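Long-range contacts in single-stranded-DNA-specific exonuclease RecJ (Thermus thermophilus, PDB 2ZXR), which degrades single-stranded DNA from the 5' end toward the 3' end as a divalent-metal-dependent exonuclease of the RecJ family: residues D336-P341 / V362-G367; L356-L361 / V369-P374. All coordinates share one frame; numbering follows the deposited sequence.

Interaction 1 of 2, residues D336-P341 / V362-G367; sequences DPEGHP and VAQGKG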
ATOM      1  N   ASP A 336     -17.594  22.002  13.711  1.00 27.27           N
ATOM      2  CA  ASP A 336     -18.911  21.763  13.151  1.00 28.72           C
ATOM      3  C   ASP A 336     -19.758  21.344  14.348  1.00 29.19           C
ATOM      4  O   ASP A 336     -19.945  20.151  14.622  1.00 28.58           O
ATOM      5  CB  ASP A 336     -18.859  20.674  12.077  1.00 30.10           C
ATOM      6  CG  ASP A 336     -20.206  20.423  11.446  1.00 30.75           C
ATOM      7  OD1 ASP A 336     -21.129  21.232  11.676  1.00 31.38           O
ATOM      8  OD2 ASP A 336     -20.348  19.420  10.725  1.00 32.00           O
ATOM      9  N   PRO A 337     -20.276  22.344  15.083  1.00 29.64           N
ATOM     10  CA  PRO A 337     -21.099  22.205  16.283  1.00 30.67           C
ATOM     11  C   PRO A 337     -22.034  21.013  16.351  1.00 31.25           C
ATOM     12  O   PRO A 337     -22.026  20.283  17.335  1.00 31.59           O
ATOM     13  CB  PRO A 337     -21.857  23.528  16.335  1.00 31.00           C
ATOM     14  CG  PRO A 337     -20.862  24.492  15.751  1.00 30.95           C
ATOM     15  CD  PRO A 337     -20.405  23.712  14.542  1.00 29.63           C
ATOM     16  N   GLU A 338     -22.843  20.822  15.314  1.00 31.52           N
ATOM     17  CA  GLU A 338     -23.800  19.729  15.317  1.00 32.11           C
ATOM     18  C   GLU A 338     -23.389  18.514  14.490  1.00 31.28           C
ATOM     19  O   GLU A 338     -24.223  17.656  14.210  1.00 30.68           O
ATOM     20  CB  GLU A 338     -25.156  20.232  14.833  1.00 34.70           C
ATOM     21  CG  GLU A 338     -25.837  21.219  15.775  1.00 39.30           C
ATOM     22  CD  GLU A 338     -25.995  20.685  17.189  1.00 41.66           C
ATOM     23  OE1 GLU A 338     -26.626  19.611  17.372  1.00 42.50           O
ATOM     24  OE2 GLU A 338     -25.484  21.350  18.124  1.00 43.16           O
ATOM     25  N   GLY A 339     -22.118  18.446  14.100  1.00 30.07           N
ATOM     26  CA  GLY A 339     -21.650  17.319  13.312  1.00 29.68           C
ATOM     27  C   GLY A 339     -21.774  16.021  14.090  1.00 29.30           C
ATOM     28  O   GLY A 339     -21.765  16.038  15.321  1.00 28.75           O
ATOM     29  N   HIS A 340     -21.912  14.901  13.386  1.00 28.54           N
ATOM     30  CA  HIS A 340     -22.026  13.598  14.036  1.00 29.02           C
ATOM     31  C   HIS A 340     -20.601  13.064  14.319  1.00 28.63           C
ATOM     32  O   HIS A 340     -19.803  12.892  13.415  1.00 28.25           O
ATOM     33  CB  HIS A 340     -22.821  12.639  13.124  1.00 30.57           C
ATOM     34  CG  HIS A 340     -23.242  11.365  13.797  1.00 32.85           C
ATOM     35  ND1 HIS A 340     -24.497  10.812  13.625  1.00 33.81           N
ATOM     36  CD2 HIS A 340     -22.591  10.554  14.667  1.00 33.08           C
ATOM     37  CE1 HIS A 340     -24.603   9.721  14.365  1.00 33.19           C
ATOM     38  NE2 HIS A 340     -23.461   9.543  15.009  1.00 34.87           N
ATOM     39  N   PRO A 341     -20.259  12.824  15.593  1.00 29.59           N
ATOM     40  CA  PRO A 341     -18.910  12.323  15.914  1.00 30.18           C
ATOM     41  C   PRO A 341     -18.564  10.996  15.256  1.00 29.61           C
ATOM     42  O   PRO A 341     -17.390  10.677  15.075  1.00 30.41           O
ATOM     43  CB  PRO A 341     -18.928  12.256  17.446  1.00 30.52           C
ATOM     44  CG  PRO A 341     -19.831  13.440  17.790  1.00 30.12           C
ATOM     45  CD  PRO A 341     -20.976  13.180  16.829  1.00 30.35           C
ATOM     46  N   VAL A 362     -13.704  19.188  15.193  1.00 21.10           N
ATOM     47  CA  VAL A 362     -14.395  19.186  16.479  1.00 21.14           C
ATOM     48  C   VAL A 362     -15.873  19.219  16.169  1.00 21.28           C
ATOM     49  O   VAL A 362     -16.303  19.987  15.315  1.00 22.49           O
ATOM     50  CB  VAL A 362     -14.063  20.446  17.298  1.00 21.58           C
ATOM     51  CG1 VAL A 362     -14.887  20.459  18.593  1.00 20.37           C
ATOM     52  CG2 VAL A 362     -12.583  20.489  17.611  1.00 22.44           C
ATOM     53  N   ALA A 363     -16.650  18.376  16.828  1.00 22.01           N
ATOM     54  CA  ALA A 363     -18.105  18.355  16.612  1.00 23.04           C
ATOM     55  C   ALA A 363     -18.707  17.912  17.905  1.00 23.30           C
ATOM     56  O   ALA A 363     -18.305  16.886  18.452  1.00 23.22           O
ATOM     57  CB  ALA A 363     -18.496  17.384  15.512  1.00 21.87           C
ATOM     58  N   GLN A 364     -19.654  18.690  18.413  1.00 24.55           N
ATOM     59  CA  GLN A 364     -20.308  18.348  19.668  1.00 26.15           C
ATOM     60  C   GLN A 364     -19.291  18.092  20.796  1.00 26.65           C
ATOM     61  O   GLN A 364     -19.471  17.206  21.634  1.00 27.46           O
ATOM     62  CB  GLN A 364     -21.228  17.124  19.448  1.00 27.41           C
ATOM     63  CG  GLN A 364     -22.336  17.451  18.431  1.00 28.97           C
ATOM     64  CD  GLN A 364     -23.406  16.379  18.320  1.00 31.43           C
ATOM     65  OE1 GLN A 364     -23.312  15.461  17.495  1.00 31.89           O
ATOM     66  NE2 GLN A 364     -24.434  16.493  19.146  1.00 31.26           N
ATOM     67  N   GLY A 365     -18.217  18.868  20.806  1.00 26.81           N
ATOM     68  CA  GLY A 365     -17.227  18.731  21.855  1.00 27.87           C
ATOM     69  C   GLY A 365     -16.300  17.539  21.757  1.00 27.88           C
ATOM     70  O   GLY A 365     -15.465  17.314  22.642  1.00 27.35           O
ATOM     71  N   LYS A 366     -16.460  16.742  20.712  1.00 27.77           N
ATOM     72  CA  LYS A 366     -15.567  15.605  20.533  1.00 28.24           C
ATOM     73  C   LYS A 366     -14.614  16.006  19.436  1.00 27.22           C
ATOM     74  O   LYS A 366     -14.985  16.733  18.520  1.00 28.31           O
ATOM     75  CB  LYS A 366     -16.349  14.347  20.155  1.00 29.02           C
ATOM     76  CG  LYS A 366     -17.358  13.931  21.235  1.00 31.57           C
ATOM     77  CD  LYS A 366     -16.686  13.898  22.610  1.00 34.27           C
ATOM     78  CE  LYS A 366     -17.592  13.284  23.691  1.00 37.16           C
ATOM     79  NZ  LYS A 366     -17.765  11.798  23.508  1.00 39.83           N
ATOM     80  N   GLY A 367     -13.373  15.562  19.530  1.00 26.86           N
ATOM     81  CA  GLY A 367     -12.418  15.939  18.507  1.00 26.04           C
ATOM     82  C   GLY A 367     -11.698  14.769  17.869  1.00 25.65           C
ATOM     83  O   GLY A 367     -11.418  13.759  18.516  1.00 24.25           O
TER

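Interaction 2 of 2, residues L356-L361 / V369-P374; sequences LRPVFL and VRSLAP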
ATOM      1  N   LEU A 356      -3.278  17.151   1.917  1.00 31.83           N
ATOM      2  CA  LEU A 356      -1.926  16.810   2.351  1.00 31.82           C
ATOM      3  C   LEU A 356      -1.525  17.671   3.560  1.00 31.11           C
ATOM      4  O   LEU A 356      -0.408  18.184   3.633  1.00 30.94           O
ATOM      5  CB  LEU A 356      -0.939  17.010   1.201  1.00 32.29           C
ATOM      6  CG  LEU A 356      -0.298  15.736   0.627  1.00 33.03           C
ATOM      7  CD1 LEU A 356      -1.279  14.556   0.626  1.00 30.88           C
ATOM      8  CD2 LEU A 356       0.211  16.042  -0.768  1.00 30.93           C
ATOM      9  N   ARG A 357      -2.457  17.827   4.502  1.00 29.95           N
ATOM     10  CA  ARG A 357      -2.228  18.602   5.720  1.00 28.19           C
ATOM     11  C   ARG A 357      -2.877  17.897   6.915  1.00 27.58           C
ATOM     12  O   ARG A 357      -3.852  17.162   6.767  1.00 26.16           O
ATOM     13  CB  ARG A 357      -2.857  19.991   5.611  1.00 28.16           C
ATOM     14  CG  ARG A 357      -2.296  20.900   4.550  1.00 29.41           C
ATOM     15  CD  ARG A 357      -0.882  21.280   4.860  1.00 30.15           C
ATOM     16  NE  ARG A 357      -0.374  22.198   3.853  1.00 34.41           N
ATOM     17  CZ  ARG A 357       0.842  22.727   3.877  1.00 34.38           C
ATOM     18  NH1 ARG A 357       1.672  22.429   4.868  1.00 34.43           N
ATOM     19  NH2 ARG A 357       1.227  23.535   2.899  1.00 35.42           N
ATOM     20  N   PRO A 358      -2.338  18.119   8.120  1.00 26.92           N
ATOM     21  CA  PRO A 358      -2.914  17.492   9.310  1.00 25.83           C
ATOM     22  C   PRO A 358      -4.334  18.070   9.427  1.00 25.64           C
ATOM     23  O   PRO A 358      -4.561  19.239   9.068  1.00 24.99           O
ATOM     24  CB  PRO A 358      -2.000  17.978  10.434  1.00 27.17           C
ATOM     25  CG  PRO A 358      -0.703  18.286   9.744  1.00 27.87           C
ATOM     26  CD  PRO A 358      -1.140  18.911   8.450  1.00 27.48           C
ATOM     27  N   VAL A 359      -5.295  17.275   9.890  1.00 23.99           N
ATOM     28  CA  VAL A 359      -6.651  17.786  10.019  1.00 23.19           C
ATOM     29  C   VAL A 359      -7.176  17.490  11.405  1.00 23.40           C
ATOM     30  O   VAL A 359      -7.004  16.386  11.940  1.00 22.77           O
ATOM     31  CB  VAL A 359      -7.599  17.191   8.932  1.00 24.17           C
ATOM     32  CG1 VAL A 359      -9.052  17.668   9.140  1.00 23.24           C
ATOM     33  CG2 VAL A 359      -7.124  17.637   7.555  1.00 23.70           C
ATOM     34  N   PHE A 360      -7.773  18.524  11.995  1.00 22.93           N
ATOM     35  CA  PHE A 360      -8.363  18.492  13.321  1.00 21.11           C
ATOM     36  C   PHE A 360      -9.814  18.943  13.144  1.00 21.47           C
ATOM     37  O   PHE A 360     -10.069  20.032  12.626  1.00 21.56           O
ATOM     38  CB  PHE A 360      -7.673  19.496  14.260  1.00 20.97           C
ATOM     39  CG  PHE A 360      -6.200  19.277  14.429  1.00 18.67           C
ATOM     40  CD1 PHE A 360      -5.317  19.501  13.367  1.00 18.77           C
ATOM     41  CD2 PHE A 360      -5.699  18.816  15.632  1.00 16.99           C
ATOM     42  CE1 PHE A 360      -3.944  19.261  13.509  1.00 16.79           C
ATOM     43  CE2 PHE A 360      -4.342  18.569  15.785  1.00 19.04           C
ATOM     44  CZ  PHE A 360      -3.462  18.790  14.719  1.00 18.42           C
ATOM     45  N   LEU A 361     -10.753  18.120  13.587  1.00 20.18           N
ATOM     46  CA  LEU A 361     -12.175  18.429  13.496  1.00 20.27           C
ATOM     47  C   LEU A 361     -12.781  18.286  14.879  1.00 20.65           C
ATOM     48  O   LEU A 361     -12.415  17.367  15.650  1.00 20.48           O
ATOM     49  CB  LEU A 361     -12.877  17.432  12.561  1.00 21.14           C
ATOM     50  CG  LEU A 361     -13.068  17.767  11.078  1.00 22.14           C
ATOM     51  CD1 LEU A 361     -11.939  18.628  10.548  1.00 21.21           C
ATOM     52  CD2 LEU A 361     -13.250  16.458  10.298  1.00 19.44           C
ATOM     53  N   VAL A 369      -8.434  13.752  15.013  1.00 23.97           N
ATOM     54  CA  VAL A 369      -7.255  14.224  14.299  1.00 22.96           C
ATOM     55  C   VAL A 369      -6.744  13.148  13.336  1.00 23.50           C
ATOM     56  O   VAL A 369      -6.723  11.972  13.684  1.00 23.70           O
ATOM     57  CB  VAL A 369      -6.057  14.501  15.252  1.00 24.21           C
ATOM     58  CG1 VAL A 369      -4.905  15.084  14.442  1.00 24.19           C
ATOM     59  CG2 VAL A 369      -6.455  15.463  16.394  1.00 24.74           C
ATOM     60  N   ARG A 370      -6.356  13.560  12.132  1.00 22.68           N
ATOM     61  CA  ARG A 370      -5.727  12.684  11.161  1.00 22.76           C
ATOM     62  C   ARG A 370      -4.525  13.508  10.772  1.00 23.63           C
ATOM     63  O   ARG A 370      -4.649  14.702  10.487  1.00 23.70           O
ATOM     64  CB  ARG A 370      -6.610  12.410   9.922  1.00 21.88           C
ATOM     65  CG  ARG A 370      -7.821  11.491  10.207  1.00 19.74           C
ATOM     66  CD  ARG A 370      -7.397  10.090  10.696  1.00 21.49           C
ATOM     67  NE  ARG A 370      -8.543   9.255  11.084  1.00 22.27           N
ATOM     68  CZ  ARG A 370      -9.181   9.327  12.256  1.00 24.02           C
ATOM     69  NH1 ARG A 370      -8.800  10.192  13.206  1.00 23.17           N
ATOM     70  NH2 ARG A 370     -10.231   8.543  12.477  1.00 24.25           N
ATOM     71  N   SER A 371      -3.356  12.893  10.779  1.00 23.63           N
ATOM     72  CA  SER A 371      -2.156  13.609  10.422  1.00 24.94           C
ATOM     73  C   SER A 371      -1.260  12.748   9.542  1.00 26.14           C
ATOM     74  O   SER A 371      -1.572  11.584   9.251  1.00 24.82           O
ATOM     75  CB  SER A 371      -1.392  14.020  11.687  1.00 25.54           C
ATOM     76  OG  SER A 371      -0.345  14.940  11.379  1.00 27.37           O
ATOM     77  N   LEU A 372      -0.136  13.329   9.131  1.00 26.36           N
ATOM     78  CA  LEU A 372       0.815  12.637   8.268  1.00 28.06           C
ATOM     79  C   LEU A 372       2.154  13.319   8.382  1.00 29.48           C
ATOM     80  O   LEU A 372       2.337  14.244   9.166  1.00 29.35           O
ATOM     81  CB  LEU A 372       0.397  12.775   6.799  1.00 25.96           C
ATOM     82  CG  LEU A 372       0.643  14.153   6.143  1.00 26.24           C
ATOM     83  CD1 LEU A 372       0.331  14.073   4.638  1.00 25.23           C
ATOM     84  CD2 LEU A 372      -0.242  15.247   6.784  1.00 25.00           C
ATOM     85  N   ALA A 373       3.077  12.839   7.560  1.00 31.37           N
ATOM     86  CA  ALA A 373       4.396  13.439   7.395  1.00 32.78           C
ATOM     87  C   ALA A 373       5.213  13.604   8.633  1.00 34.77           C
ATOM     88  O   ALA A 373       5.378  12.633   9.392  1.00 38.00           O
ATOM     89  CB  ALA A 373       4.225  14.746   6.713  1.00 30.13           C
ATOM     90  N   PRO A 374       5.772  14.812   8.867  1.00 34.09           N
ATOM     91  CA  PRO A 374       6.528  14.799  10.112  1.00 34.19           C
ATOM     92  C   PRO A 374       5.668  15.316  11.253  1.00 34.20           C
ATOM     93  O   PRO A 374       6.181  15.658  12.308  1.00 35.01           O
ATOM     94  CB  PRO A 374       7.690  15.724   9.804  1.00 34.25           C
ATOM     95  CG  PRO A 374       7.019  16.805   9.006  1.00 34.39           C
ATOM     96  CD  PRO A 374       6.134  16.002   8.063  1.00 34.62           C
TER

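Interaction 1 of 2, residues D336-P341 / V362-G367
Asp336 and Val362 open this contact with a backbone bond: Asp336 N donates to Val362 O at 2.9 Å (N-H...O 164°). Just past it the chain leaves strand 332-335 in a type I turn from Asp336 to Gly339, closed by Gly339 N on Asp336 O. Opposite lies the tip of a hairpin, a type I' turn from Ala363 to Lys366. Gln364 N reaches Pro337 O at 3.1 Å, but the N-H...O angle of 130° makes this bond weak.

Among the side chains, the Ala363 methyl rests against two carbonyl oxygens of the Asp336-Gly339 turn: CB is 3.2 Å from Asp336 O and 3.5 Å from Gly339 O. Asp336 O accepts the amide of Gly339 within its own turn and one CA-H...O contact from Ala363. Gln364 has CG anti to its carbonyl carbon (chi1 -62°), which brings CG to 3.1 Å from Pro337 O; beyond CG the chain runs extended and crosses the Pro341 ring at about a right angle. The ring's CG rests 3.8 Å from Ala363 O.

Pairing of Val362 with Leu334 puts the contact where the parallel strands 332-335 and 359-363 end, on the rim of the DHHA1 domain's mixed sheet. Helix 293-321 packs against Asp336 through Met317 and Leu321, while Glu404 accepts a hydrogen bond from Gly365 N, and helix 341-355 leads off beyond Pro341.

Interaction 2 of 2, residues L356-L361 / V369-P374
Val359 and Arg370 form an antiparallel hydrogen-bonded pair in the beta hairpin of strands 359-363 and 366-370, part of the mixed sheet of the DHHA1 domain. Val359 N gives Arg370 O a short, nearly linear bond of 2.7 Å (N-H...O 176°), and Arg370 N returns one of 2.9 Å to Val359 O. Val359 O also receives the CA hydrogen of Val369.

The tight part lies on the face carrying Phe360 and Val369, a non-hydrogen-bonded pair whose side chains lie side by side and point the same way. Val369 CG1, anti to its backbone N (chi1 -176°), stands over one face of the Phe360 ring, 4.0 Å from the centroid and offset toward the rim, a CH-pi contact. The other methyl, CG2, meets ring atom CD2 at 3.5 Å. Helix 377-383 closes over this pair with Ala377, Ala380 and Leu381, making it part of the domain's core.

Toward the open end of the hairpin the backbone pairing stops, yet Leu372 still packs closely: its CD2 lies 3.7 Å from Arg357 C, against the Arg357-Pro358 backbone, and its side chain crosses the Pro358 ring at about a right angle. Contact thins at Leu372 CD1, 4.3 Å from Leu356 CD1, and then toward the exposed Ala373 and Pro374. Arg357 NH1 makes a salt bridge with Asp423, outside the two segments, and Ser371 OG, next to Pro358 CB, is hydrogen-bonded to Ile375 O.

On the face of Val359, the partly exposed Arg370 folds back on its own strand: NH1 donates to Val369 O at 2.8 Å from 56° out of the carbonyl plane, although that oxygen lies almost within the guanidinium plane.

Interactions 1 and 2 divide one hairpin between them, their centres 17 Å apart: 362-367 holds its turn and 356-361 with 369-374 its open end. In interaction 1 the turn meets the loop leaving strand 332-335, which runs parallel beside strand 359-363; both hairpin strands continue from that contact into interaction 2. Helix 341-355 starts at the loop of the first contact and ends at the start of the second. Interaction 1 lies away from the metal site. Interaction 2 comes closer, with the Arg370 side chain about 10 Å from that of Asp82, a manganese ligand, and about 13 Å from the bound magnesium ion.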